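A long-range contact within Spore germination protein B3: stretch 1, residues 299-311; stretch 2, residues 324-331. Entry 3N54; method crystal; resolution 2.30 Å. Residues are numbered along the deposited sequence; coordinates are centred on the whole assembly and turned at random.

Stretch 1 (299-311) YKTDPVFLSDHIR
Stretch 2, residues 324-331: HWDEIFSE

The buried carboxylate of Asp302 organises this contact, tying its own loop to the start of the helix that follows while also bonding to the facing helix. Asp302 OD2 accepts a hydrogen bond from Trp325 NE1 at 2.8 Å, with an N-H...O angle of 162°. Asp302 OD2 also accepts one from Ser307 N at 3.0 Å. Asp302 OD1 takes Val304 N at 3.0 Å and, weakly, Leu306 N at 3.3 Å. Chi1 of Asp302 is t (158°) and chi2 is 24°.

Lys300 is the first residue after a helix to leave helical phi/psi, with positive phi (59/42). Thr301 is extended (-152/155), and Asp302 follows at -105/100. Pro303 and Val304 turn the chain at -98/18 and -128/23. Phe305 again has positive phi (59/32). A helix then runs through 306-311 and continues beyond the stretch. In stretch 2, His324 is at the N-cap position and the helix runs from Trp325. The two helix axes are nearly perpendicular, at 95°, and approach no closer than 11.5 Å. Lys300 to Asp302, ahead of the first helix, supply much of the contact. CA of Thr301 lies 5.2 Å from CA of Asp326, CA of Lys300 6.3 Å from CA of Ser330, and CA of Ser307 7.3 Å from CA of Trp325.

Trp325, Asp326 and Phe329 all point toward stretch 1. The Trp325 side chain (chi1 t, chi2 -117°) meets Asp302 at its ring edge, where the indole N-H can reach the carboxylate. Ser307 CB lies over one face of Trp325, 3.7 Å from the centroid of its five-membered ring, in a CH-pi contact. Ser307 has chi1 p. Apolar contacts extend the packing around the indole: Leu306 CB is 4.3 Å from Trp325 CZ2, and Ile310 CD1 is a tight 3.0 Å from Trp325 CZ3. Leu306 is m, m and Ile310 is p, t.

Asp326 (chi1 m, chi2 -16°) binds the extended segment with both carboxylate oxygens. Thr301 OG1 donates to Asp326 OD2 at 2.9 Å, with Thr301 chi1 t (-158°). Asp302 N donates a weak hydrogen bond to Asp326 OD1 at 3.4 Å. One helical turn later, Phe329 (chi1 t, chi2 69°) presents a ring face to Asp302. Asp302 CB sits 3.7 Å from the centroid of the Phe329 ring, only 6° off the normal, so this CH-pi contact is almost centred. Thr301 O is 3.3 Å from Phe329 CE2. At the margin, Lys300 CA is 4.2 Å from Ser330 OG, while the extended Lys300 side chain (m, t, t, t) leads away.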

# COMPACT_ATOMS: atom_id res chain seq x y z
N TYR A 299 3.08 -11.61 9.61
CA TYR A 299 2.44 -10.30 9.81
C TYR A 299 1.17 -10.38 10.65
O TYR A 299 0.80 -9.39 11.29
CB TYR A 299 2.18 -9.63 8.45
CG TYR A 299 3.44 -9.54 7.64
CD1 TYR A 299 3.57 -10.21 6.42
CD2 TYR A 299 4.55 -8.85 8.12
CE1 TYR A 299 4.75 -10.15 5.69
CE2 TYR A 299 5.74 -8.80 7.41
CZ TYR A 299 5.83 -9.45 6.20
OH TYR A 299 7.00 -9.38 5.49
N LYS A 300 0.51 -11.53 10.65
CA LYS A 300 -0.67 -11.77 11.48
C LYS A 300 -1.82 -10.80 11.19
O LYS A 300 -2.48 -10.30 12.12
CB LYS A 300 -0.31 -11.73 12.97
CG LYS A 300 0.78 -12.73 13.39
CD LYS A 300 1.07 -12.62 14.88
CE LYS A 300 2.13 -13.61 15.32
NZ LYS A 300 2.50 -13.45 16.75
N THR A 301 -2.06 -10.52 9.92
CA THR A 301 -3.21 -9.71 9.54
C THR A 301 -3.70 -10.04 8.13
O THR A 301 -2.96 -10.56 7.30
CB THR A 301 -2.91 -8.20 9.67
OG1 THR A 301 -4.15 -7.49 9.81
CG2 THR A 301 -2.13 -7.67 8.47
N ASP A 302 -4.98 -9.75 7.91
CA ASP A 302 -5.67 -9.97 6.65
C ASP A 302 -5.84 -8.61 5.97
O ASP A 302 -6.74 -7.85 6.34
CB ASP A 302 -7.02 -10.65 6.91
CG ASP A 302 -8.04 -10.46 5.78
OD1 ASP A 302 -7.64 -10.21 4.62
OD2 ASP A 302 -9.26 -10.56 6.06
N PRO A 303 -4.96 -8.29 5.00
CA PRO A 303 -5.03 -7.01 4.31
C PRO A 303 -5.75 -7.09 2.97
O PRO A 303 -5.60 -6.19 2.14
CB PRO A 303 -3.55 -6.68 4.08
CG PRO A 303 -2.91 -8.05 3.85
CD PRO A 303 -3.80 -9.08 4.52
N VAL A 304 -6.53 -8.14 2.75
CA VAL A 304 -7.21 -8.35 1.47
C VAL A 304 -8.71 -8.58 1.62
O VAL A 304 -9.36 -9.15 0.74
CB VAL A 304 -6.55 -9.51 0.68
CG1 VAL A 304 -5.18 -9.08 0.19
CG2 VAL A 304 -6.46 -10.76 1.53
N PHE A 305 -9.26 -8.12 2.74
CA PHE A 305 -10.70 -8.12 2.99
C PHE A 305 -11.36 -9.50 2.92
O PHE A 305 -12.53 -9.62 2.53
CB PHE A 305 -11.36 -7.13 2.02
CG PHE A 305 -10.72 -5.76 2.03
CD1 PHE A 305 -9.70 -5.45 1.14
CD2 PHE A 305 -11.11 -4.81 2.95
CE1 PHE A 305 -9.09 -4.21 1.17
CE2 PHE A 305 -10.50 -3.57 2.99
CZ PHE A 305 -9.49 -3.27 2.10
N LEU A 306 -10.63 -10.55 3.32
CA LEU A 306 -11.21 -11.89 3.42
C LEU A 306 -12.36 -11.86 4.43
O LEU A 306 -13.34 -12.59 4.28
CB LEU A 306 -10.19 -12.96 3.83
CG LEU A 306 -9.33 -13.69 2.79
CD1 LEU A 306 -10.18 -14.26 1.65
CD2 LEU A 306 -8.28 -12.79 2.23
N SER A 307 -12.21 -11.04 5.46
CA SER A 307 -13.25 -10.83 6.47
C SER A 307 -14.63 -10.56 5.87
O SER A 307 -15.64 -11.04 6.38
CB SER A 307 -12.88 -9.65 7.37
OG SER A 307 -12.61 -8.50 6.59
N ASP A 308 -14.67 -9.78 4.79
CA ASP A 308 -15.94 -9.41 4.16
C ASP A 308 -16.72 -10.61 3.63
O ASP A 308 -17.95 -10.59 3.62
CB ASP A 308 -15.70 -8.40 3.03
CG ASP A 308 -15.32 -7.03 3.54
OD1 ASP A 308 -15.61 -6.72 4.72
OD2 ASP A 308 -14.74 -6.24 2.76
N HIS A 309 -16.02 -11.66 3.21
CA HIS A 309 -16.68 -12.84 2.67
C HIS A 309 -17.41 -13.65 3.74
O HIS A 309 -18.47 -14.21 3.47
CB HIS A 309 -15.69 -13.71 1.89
CG HIS A 309 -15.19 -13.05 0.65
ND1 HIS A 309 -15.86 -13.12 -0.55
CD2 HIS A 309 -14.10 -12.28 0.42
CE1 HIS A 309 -15.20 -12.43 -1.46
NE2 HIS A 309 -14.12 -11.92 -0.90
N ILE A 310 -16.87 -13.70 4.96
CA ILE A 310 -17.56 -14.38 6.05
C ILE A 310 -18.68 -13.50 6.62
O ILE A 310 -19.63 -14.01 7.20
CB ILE A 310 -16.61 -14.86 7.18
CG1 ILE A 310 -15.99 -13.70 7.95
CG2 ILE A 310 -15.50 -15.75 6.60
CD1 ILE A 310 -15.18 -14.15 9.13
N ARG A 311 -18.56 -12.18 6.46
CA ARG A 311 -19.62 -11.26 6.88
C ARG A 311 -20.90 -11.49 6.05
O ARG A 311 -22.00 -11.49 6.59
CB ARG A 311 -19.16 -9.80 6.76
CG ARG A 311 -20.24 -8.77 7.06
CD ARG A 311 -19.69 -7.34 7.08
NE ARG A 311 -19.05 -6.98 5.81
CZ ARG A 311 -19.69 -6.65 4.69
NH1 ARG A 311 -21.01 -6.62 4.64
NH2 ARG A 311 -18.99 -6.34 3.60
N HIS A 324 -11.87 -9.95 16.98
CA HIS A 324 -10.57 -10.62 16.94
C HIS A 324 -10.43 -11.44 15.65
O HIS A 324 -10.09 -12.63 15.68
CB HIS A 324 -10.40 -11.50 18.19
CG HIS A 324 -11.56 -12.41 18.45
ND1 HIS A 324 -12.69 -12.00 19.13
CD2 HIS A 324 -11.77 -13.71 18.12
CE1 HIS A 324 -13.54 -13.01 19.21
NE2 HIS A 324 -13.02 -14.05 18.60
N TRP A 325 -10.70 -10.79 14.52
CA TRP A 325 -10.67 -11.46 13.23
C TRP A 325 -9.27 -11.91 12.80
O TRP A 325 -9.14 -12.96 12.18
CB TRP A 325 -11.25 -10.55 12.14
CG TRP A 325 -10.94 -11.03 10.78
CD1 TRP A 325 -10.20 -10.39 9.83
CD2 TRP A 325 -11.31 -12.29 10.21
NE1 TRP A 325 -10.11 -11.16 8.70
CE2 TRP A 325 -10.78 -12.34 8.91
CE3 TRP A 325 -12.05 -13.39 10.68
CZ2 TRP A 325 -10.97 -13.43 8.06
CZ3 TRP A 325 -12.23 -14.47 9.83
CH2 TRP A 325 -11.69 -14.49 8.54
N ASP A 326 -8.25 -11.13 13.12
CA ASP A 326 -6.88 -11.51 12.77
C ASP A 326 -6.47 -12.82 13.46
O ASP A 326 -5.83 -13.68 12.84
CB ASP A 326 -5.88 -10.38 13.08
CG ASP A 326 -5.91 -9.27 12.02
OD1 ASP A 326 -6.45 -9.50 10.91
OD2 ASP A 326 -5.36 -8.18 12.30
N GLU A 327 -6.86 -12.98 14.73
CA GLU A 327 -6.61 -14.22 15.47
C GLU A 327 -7.23 -15.40 14.73
O GLU A 327 -6.59 -16.42 14.53
CB GLU A 327 -7.18 -14.13 16.89
CG GLU A 327 -6.92 -15.36 17.77
CD GLU A 327 -7.66 -15.33 19.11
OE1 GLU A 327 -7.60 -16.35 19.84
OE2 GLU A 327 -8.30 -14.30 19.44
N ILE A 328 -8.49 -15.25 14.32
CA ILE A 328 -9.20 -16.28 13.58
C ILE A 328 -8.58 -16.50 12.21
O ILE A 328 -8.47 -17.64 11.74
CB ILE A 328 -10.70 -15.92 13.41
CG1 ILE A 328 -11.42 -15.94 14.76
CG2 ILE A 328 -11.39 -16.87 12.44
CD1 ILE A 328 -11.50 -17.32 15.41
N PHE A 329 -8.18 -15.41 11.56
CA PHE A 329 -7.54 -15.48 10.25
C PHE A 329 -6.27 -16.34 10.30
O PHE A 329 -6.04 -17.15 9.41
CB PHE A 329 -7.20 -14.07 9.74
CG PHE A 329 -6.38 -14.05 8.48
CD1 PHE A 329 -6.92 -14.47 7.27
CD2 PHE A 329 -5.07 -13.61 8.50
CE1 PHE A 329 -6.17 -14.45 6.11
CE2 PHE A 329 -4.31 -13.59 7.34
CZ PHE A 329 -4.86 -14.00 6.15
N SER A 330 -5.47 -16.16 11.34
CA SER A 330 -4.25 -16.93 11.54
C SER A 330 -4.51 -18.44 11.66
O SER A 330 -3.68 -19.24 11.24
CB SER A 330 -3.50 -16.45 12.78
OG SER A 330 -2.99 -15.14 12.57
N GLU A 331 -5.65 -18.80 12.23
CA GLU A 331 -6.04 -20.20 12.43
C GLU A 331 -6.84 -20.76 11.25
O GLU A 331 -7.18 -21.94 11.24
CB GLU A 331 -6.90 -20.33 13.68
CG GLU A 331 -6.26 -19.82 14.97
CD GLU A 331 -7.26 -19.64 16.10
OE1 GLU A 331 -6.87 -19.11 17.17
OE2 GLU A 331 -8.45 -20.02 15.94